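Local coordinates for transferrin (Manduca sexta, PDB 6WB6), which binds a single ferric ion together with a carbonate anion and transports iron as a secreted insect glycoprotein, at residues K109-H115 against F158-I164; P423-Y429 against A636-T642. Residue numbers count along the deposited sequence, not the author numbering.

Contact 1 of 2, residues K109-H115 against F158-I164; sequences KGLRSCH and FFAKSCI
Segments 109-115 and 158-164 run parallel, in register from Lys109 opposite Phe158 to His115 opposite Ile164; the axes of strands 112-114 and 161-163 approach to 4.5 Å at 10°. Gly110, at positive phi (79°), donates its N to Phe158 O (2.6 Å), and Ala160 N reaches Leu111 O (2.9 Å). Ser113 N bonds Lys161 O (2.8 Å), Cys163 N bonds Ser113 O (3.1 Å) and His115 N bonds Cys163 O (3.3 Å).

Phe158 (chi1 t) lays its ring over Lys109 (CA to ring centroid 3.7 Å), while a water bridges Lys109 NZ (3.0 Å) and Phe158 O (3.1 Å). Ser113 and Ser162 point to one face, where Phe159 and His115 meet them. Phe159 (m, chi2 -59°) receives Ser113 CB on its face, 3.6 Å from the centroid. Ser113, rotamer p, places its OG 2.6 Å from Ser162 OG and hydrogen-bonds His115 NE2 (2.9 Å). His115 (m, chi2 -98°) turns its edge to the Phe159 face (offset edge-to-face, centroids 5.6 Å, planes 63°); Ile164 CD1 lies 3.7 Å from the His115 centroid (CH-pi, over the face), and His115 ND1 bonds Gly123 O. Cys114 (m) and Cys163 (t) point to the opposite face, toward disulfides with Cys210 and Cys189. The short, weakly bonded strand 161-163 returns parallel to 112-114 after helices 121-131 and 147-158, a beta-alpha-beta crossover of the transferrin lobe, beside the carbonate pocket.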
loop_
_atom_site.group_PDB
_atom_site.type_symbol
_atom_site.label_atom_id
_atom_site.label_comp_id
_atom_site.label_asym_id
_atom_site.label_seq_id
_atom_site.Cartn_x
_atom_site.Cartn_y
_atom_site.Cartn_z
ATOM N N LYS A 109 11.807 -27.432 14.470
ATOM C CA LYS A 109 12.466 -27.596 13.182
ATOM C C LYS A 109 12.032 -28.902 12.547
ATOM O O LYS A 109 11.931 -29.927 13.216
ATOM C CB LYS A 109 13.993 -27.603 13.339
ATOM C CG LYS A 109 14.760 -27.838 12.005
ATOM C CD LYS A 109 16.274 -27.931 12.241
ATOM C CE LYS A 109 17.123 -27.155 11.190
ATOM N NZ LYS A 109 16.914 -27.601 9.772
ATOM N N GLY A 110 11.799 -28.861 11.245
ATOM C CA GLY A 110 11.415 -30.033 10.523
ATOM C C GLY A 110 9.960 -30.413 10.659
ATOM O O GLY A 110 9.535 -31.394 10.035
ATOM N N LEU A 111 9.177 -29.667 11.427
ATOM C CA LEU A 111 7.775 -30.008 11.597
ATOM C C LEU A 111 6.946 -29.481 10.432
ATOM O O LEU A 111 7.339 -28.547 9.728
ATOM C CB LEU A 111 7.232 -29.443 12.899
ATOM C CG LEU A 111 7.802 -29.973 14.207
ATOM C CD1 LEU A 111 7.042 -29.301 15.335
ATOM C CD2 LEU A 111 7.690 -31.445 14.325
ATOM N N ARG A 112 5.790 -30.109 10.222
ATOM C CA ARG A 112 4.767 -29.562 9.349
ATOM C C ARG A 112 3.930 -28.552 10.133
ATOM O O ARG A 112 3.236 -28.924 11.086
ATOM C CB ARG A 112 3.897 -30.681 8.793
ATOM C CG ARG A 112 4.658 -31.810 8.101
ATOM C CD ARG A 112 3.656 -32.788 7.509
ATOM N NE ARG A 112 2.990 -33.531 8.573
ATOM C CZ ARG A 112 3.538 -34.561 9.203
ATOM N NH1 ARG A 112 4.745 -34.975 8.843
ATOM N NH2 ARG A 112 2.879 -35.177 10.175
ATOM N N SER A 113 3.975 -27.284 9.704
ATOM C CA SER A 113 3.497 -26.139 10.474
ATOM C C SER A 113 2.235 -25.545 9.870
ATOM O O SER A 113 2.109 -25.447 8.650
ATOM C CB SER A 113 4.568 -25.044 10.541
ATOM O OG SER A 113 4.850 -24.507 9.262
ATOM N N CYS A 114 1.309 -25.138 10.741
ATOM C CA CYS A 114 0.011 -24.619 10.342
ATOM C C CYS A 114 -0.117 -23.181 10.810
ATOM O O CYS A 114 -0.151 -22.911 12.016
ATOM C CB CYS A 114 -1.127 -25.462 10.921
ATOM S SG CYS A 114 -1.058 -27.206 10.541
ATOM N N HIS A 115 -0.241 -22.271 9.857
ATOM C CA HIS A 115 -0.180 -20.848 10.108
ATOM C C HIS A 115 -1.509 -20.231 9.728
ATOM O O HIS A 115 -2.219 -20.727 8.847
ATOM C CB HIS A 115 0.947 -20.176 9.290
ATOM C CG HIS A 115 2.322 -20.675 9.635
ATOM N ND1 HIS A 115 3.166 -20.008 10.496
ATOM C CD2 HIS A 115 2.983 -21.794 9.258
ATOM C CE1 HIS A 115 4.278 -20.701 10.654
ATOM N NE2 HIS A 115 4.204 -21.777 9.894
ATOM N N PHE A 158 13.058 -24.237 7.515
ATOM C CA PHE A 158 12.994 -24.687 8.903
ATOM C C PHE A 158 11.885 -25.716 9.084
ATOM O O PHE A 158 12.084 -26.768 9.696
ATOM C CB PHE A 158 12.767 -23.479 9.815
ATOM C CG PHE A 158 12.826 -23.774 11.307
ATOM C CD1 PHE A 158 14.029 -24.010 11.954
ATOM C CD2 PHE A 158 11.686 -23.729 12.070
ATOM C CE1 PHE A 158 14.076 -24.225 13.317
ATOM C CE2 PHE A 158 11.736 -23.937 13.445
ATOM C CZ PHE A 158 12.924 -24.186 14.059
ATOM N N PHE A 159 10.708 -25.414 8.570
ATOM C CA PHE A 159 9.604 -26.346 8.603
ATOM C C PHE A 159 9.679 -27.244 7.375
ATOM O O PHE A 159 10.188 -26.851 6.323
ATOM C CB PHE A 159 8.272 -25.586 8.678
ATOM C CG PHE A 159 8.132 -24.732 9.938
ATOM C CD1 PHE A 159 8.199 -25.314 11.197
ATOM C CD2 PHE A 159 7.935 -23.372 9.860
ATOM C CE1 PHE A 159 8.078 -24.546 12.361
ATOM C CE2 PHE A 159 7.808 -22.599 11.010
ATOM C CZ PHE A 159 7.868 -23.192 12.264
ATOM N N ALA A 160 9.252 -28.490 7.556
ATOM C CA ALA A 160 9.192 -29.434 6.447
ATOM C C ALA A 160 8.160 -28.993 5.435
ATOM O O ALA A 160 8.414 -28.974 4.228
ATOM C CB ALA A 160 8.840 -30.831 6.971
ATOM N N LYS A 161 6.971 -28.678 5.917
ATOM C CA LYS A 161 5.893 -28.167 5.105
ATOM C C LYS A 161 5.143 -27.168 5.964
ATOM O O LYS A 161 5.237 -27.197 7.196
ATOM C CB LYS A 161 4.942 -29.280 4.641
ATOM C CG LYS A 161 5.562 -30.387 3.856
ATOM C CD LYS A 161 4.473 -31.333 3.320
ATOM C CE LYS A 161 5.017 -32.223 2.219
ATOM N NZ LYS A 161 4.098 -33.353 1.957
ATOM N N SER A 162 4.406 -26.278 5.316
ATOM C CA SER A 162 3.583 -25.343 6.068
ATOM C C SER A 162 2.319 -25.046 5.279
ATOM O O SER A 162 2.131 -25.524 4.155
ATOM C CB SER A 162 4.344 -24.066 6.379
ATOM O OG SER A 162 5.673 -24.340 6.818
ATOM N N CYS A 163 1.424 -24.285 5.907
ATOM C CA CYS A 163 0.367 -23.586 5.187
ATOM C C CYS A 163 0.441 -22.110 5.546
ATOM O O CYS A 163 0.031 -21.718 6.649
ATOM C CB CYS A 163 -1.030 -24.131 5.514
ATOM S SG CYS A 163 -2.272 -23.194 4.636
ATOM N N ILE A 164 0.899 -21.283 4.601
ATOM C CA ILE A 164 1.001 -19.848 4.856
ATOM C C ILE A 164 0.431 -19.090 3.669
ATOM O O ILE A 164 1.175 -18.635 2.788
ATOM C CB ILE A 164 2.444 -19.408 5.154
ATOM C CG1 ILE A 164 3.022 -20.175 6.334
ATOM C CG2 ILE A 164 2.441 -17.933 5.554
ATOM C CD1 ILE A 164 4.482 -19.754 6.678
HETATM O O HOH W 1 14.323 -28.692 8.829
#

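Contact 2 of 2, residues P423-Y429 against A636-T642; sequences PVFHEVY and AKGLATT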
loop_
_atom_site.group_PDB
_atom_site.type_symbol
_atom_site.label_atom_id
_atom_site.label_comp_id
_atom_site.label_asym_id
_atom_site.label_seq_id
_atom_site.Cartn_x
_atom_site.Cartn_y
_atom_site.Cartn_z
ATOM N N PRO A 423 13.253 1.793 -14.768
ATOM C CA PRO A 423 12.050 1.964 -13.937
ATOM C C PRO A 423 11.760 0.720 -13.131
ATOM O O PRO A 423 11.950 -0.397 -13.609
ATOM C CB PRO A 423 10.942 2.242 -14.952
ATOM C CG PRO A 423 11.424 1.705 -16.232
ATOM C CD PRO A 423 12.940 1.694 -16.199
ATOM N N VAL A 424 11.303 0.920 -11.896
ATOM C CA VAL A 424 10.952 -0.175 -10.998
ATOM C C VAL A 424 9.453 -0.252 -10.776
ATOM O O VAL A 424 8.871 -1.342 -10.787
ATOM C CB VAL A 424 11.699 -0.046 -9.651
ATOM C CG1 VAL A 424 11.194 -1.107 -8.630
ATOM C CG2 VAL A 424 13.186 -0.175 -9.852
ATOM N N PHE A 425 8.817 0.891 -10.534
ATOM C CA PHE A 425 7.366 0.951 -10.386
ATOM C C PHE A 425 6.930 2.366 -10.719
ATOM O O PHE A 425 7.740 3.304 -10.710
ATOM C CB PHE A 425 6.919 0.557 -8.985
ATOM C CG PHE A 425 7.450 1.454 -7.904
ATOM C CD1 PHE A 425 8.662 1.184 -7.295
ATOM C CD2 PHE A 425 6.747 2.583 -7.515
ATOM C CE1 PHE A 425 9.164 2.017 -6.313
ATOM C CE2 PHE A 425 7.249 3.413 -6.536
ATOM C CZ PHE A 425 8.453 3.130 -5.932
ATOM N N HIS A 426 5.651 2.493 -11.045
ATOM C CA HIS A 426 5.070 3.728 -11.537
ATOM C C HIS A 426 3.704 3.925 -10.890
ATOM O O HIS A 426 3.135 3.001 -10.290
ATOM C CB HIS A 426 4.938 3.693 -13.056
ATOM C CG HIS A 426 4.079 2.571 -13.533
ATOM N ND1 HIS A 426 4.596 1.392 -14.025
ATOM C CD2 HIS A 426 2.731 2.432 -13.558
ATOM C CE1 HIS A 426 3.602 0.592 -14.367
ATOM N NE2 HIS A 426 2.461 1.199 -14.086
ATOM N N GLU A 427 3.187 5.153 -11.031
ATOM C CA GLU A 427 1.859 5.506 -10.558
ATOM C C GLU A 427 0.789 4.970 -11.488
ATOM O O GLU A 427 0.972 4.884 -12.706
ATOM C CB GLU A 427 1.708 7.026 -10.434
ATOM C CG GLU A 427 2.426 7.575 -9.238
ATOM C CD GLU A 427 2.213 9.060 -8.999
ATOM O OE1 GLU A 427 1.687 9.769 -9.885
ATOM O OE2 GLU A 427 2.621 9.508 -7.928
ATOM N N VAL A 428 -0.320 4.560 -10.895
ATOM C CA VAL A 428 -1.515 4.262 -11.660
ATOM C C VAL A 428 -2.633 5.172 -11.171
ATOM O O VAL A 428 -2.619 5.674 -10.045
ATOM C CB VAL A 428 -1.925 2.777 -11.568
ATOM C CG1 VAL A 428 -0.910 1.927 -12.281
ATOM C CG2 VAL A 428 -2.116 2.343 -10.131
ATOM N N TYR A 429 -3.622 5.362 -12.034
ATOM C CA TYR A 429 -4.625 6.391 -11.823
ATOM C C TYR A 429 -6.018 5.841 -12.104
ATOM O O TYR A 429 -6.190 4.726 -12.598
ATOM C CB TYR A 429 -4.336 7.598 -12.701
ATOM C CG TYR A 429 -2.929 8.088 -12.590
ATOM C CD1 TYR A 429 -2.503 8.766 -11.465
ATOM C CD2 TYR A 429 -2.019 7.874 -13.611
ATOM C CE1 TYR A 429 -1.215 9.234 -11.357
ATOM C CE2 TYR A 429 -0.712 8.346 -13.507
ATOM C CZ TYR A 429 -0.326 9.022 -12.378
ATOM O OH TYR A 429 0.948 9.493 -12.222
ATOM N N ALA A 636 -2.673 9.843 -7.777
ATOM C CA ALA A 636 -2.286 8.441 -7.800
ATOM C C ALA A 636 -3.290 7.614 -7.014
ATOM O O ALA A 636 -3.701 7.982 -5.913
ATOM C CB ALA A 636 -0.881 8.256 -7.221
ATOM N N LYS A 637 -3.682 6.495 -7.593
ATOM C CA LYS A 637 -4.568 5.540 -6.966
ATOM C C LYS A 637 -3.864 4.242 -6.632
ATOM O O LYS A 637 -4.511 3.290 -6.176
ATOM C CB LYS A 637 -5.743 5.250 -7.888
ATOM C CG LYS A 637 -6.367 6.501 -8.505
ATOM C CD LYS A 637 -6.678 7.563 -7.474
ATOM C CE LYS A 637 -7.678 7.108 -6.458
ATOM N NZ LYS A 637 -8.355 8.346 -5.937
ATOM N N GLY A 638 -2.570 4.164 -6.898
ATOM C CA GLY A 638 -1.817 2.976 -6.572
ATOM C C GLY A 638 -0.453 3.012 -7.212
ATOM O O GLY A 638 -0.077 3.958 -7.913
ATOM N N LEU A 639 0.275 1.942 -6.969
ATOM C CA LEU A 639 1.596 1.750 -7.537
ATOM C C LEU A 639 1.630 0.381 -8.180
ATOM O O LEU A 639 1.041 -0.561 -7.644
ATOM C CB LEU A 639 2.660 1.864 -6.466
ATOM C CG LEU A 639 2.684 3.213 -5.753
ATOM C CD1 LEU A 639 3.668 3.125 -4.614
ATOM C CD2 LEU A 639 3.045 4.361 -6.732
ATOM N N ALA A 640 2.265 0.294 -9.357
ATOM C CA ALA A 640 2.537 -0.974 -10.024
ATOM C C ALA A 640 3.969 -1.003 -10.531
ATOM O O ALA A 640 4.509 0.023 -10.956
ATOM C CB ALA A 640 1.602 -1.198 -11.207
ATOM N N THR A 641 4.574 -2.196 -10.493
ATOM C CA THR A 641 5.876 -2.400 -11.103
ATOM C C THR A 641 5.799 -2.146 -12.596
ATOM O O THR A 641 4.798 -2.450 -13.244
ATOM C CB THR A 641 6.367 -3.823 -10.843
ATOM O OG1 THR A 641 5.356 -4.757 -11.244
ATOM C CG2 THR A 641 6.659 -4.011 -9.368
ATOM N N THR A 642 6.870 -1.575 -13.138
ATOM C CA THR A 642 6.945 -1.219 -14.543
ATOM C C THR A 642 7.360 -2.448 -15.348
ATOM O O THR A 642 8.416 -3.029 -15.082
ATOM C CB THR A 642 7.951 -0.076 -14.735
ATOM O OG1 THR A 642 7.676 0.968 -13.795
ATOM C CG2 THR A 642 7.851 0.478 -16.137
#
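Pro423 lies in strand 422-428, its CB 3.7 Å from Thr642 OG1. Val424 turns its side chain away, onto helix 597-611, but its O accepts Thr642 N (3.1 Å). The CA atoms come closest at Phe425 and Thr641 (3.7 Å), a non-hydrogen-bonded pair whose side chains diverge; the Phe425 ring stacks on Trp588, its CE2 4.1 Å from Leu639 CD1. His426 and Ala640 form a hydrogen-bonded pair, His426 N to Ala640 O 2.7 Å and Ala640 N to His426 O 3.0 Å. With chi1 p, the imidazole sits over Ala640 O and ND1 bonds Thr642 OG1 (3.1 Å). Glu427, opposite Leu639, packs its CD 3.7 Å from Ala636 CB; OE1 takes a very short 2.5 Å bond from Tyr429 OH, and OE2 accepts from Asn633 N. Val428 N bonds Gly638 O (3.1 Å), and Val428 O takes Lys637 N (2.8 Å) and, weakly, Gly638 N (3.5 Å). An ideal CB at Gly638 would lie 3.2 Å from Val428 CG2. Tyr429 CD1 rests 3.7 Å from Ala636 CA. Lys637 and Gly638 facing Val428 make a classic beta bulge at the start of outermost strand 638-641 in the C-lobe's four-stranded antiparallel sheet, counterpart of the N-lobe sheet 53-56, 275-279, 72-79, 320-327.

Following the chain, residues 109-115 lay down a strand in the N-lobe, and contact 1 closes when 158-164 returns after a mainly helical excursion of 42 residues. The chain then finishes that lobe and enters the C-lobe before contact 2 opens at 423-429. Contact 2 closes at 636-642, after 206 residues that include the other mixed sheet. The two loops therefore follow in series, neither nesting nor crossing, and their nearest atoms are about 20 Å apart. Contact 1 joins neighbouring strands within one domain, whereas contact 2 brings the late strand 638-641 back onto 422-428 as an outermost strand of the C-lobe antiparallel sheet. Thr641 also bonds Asp171 of the N-lobe, so contact 2 touches the interface between lobes.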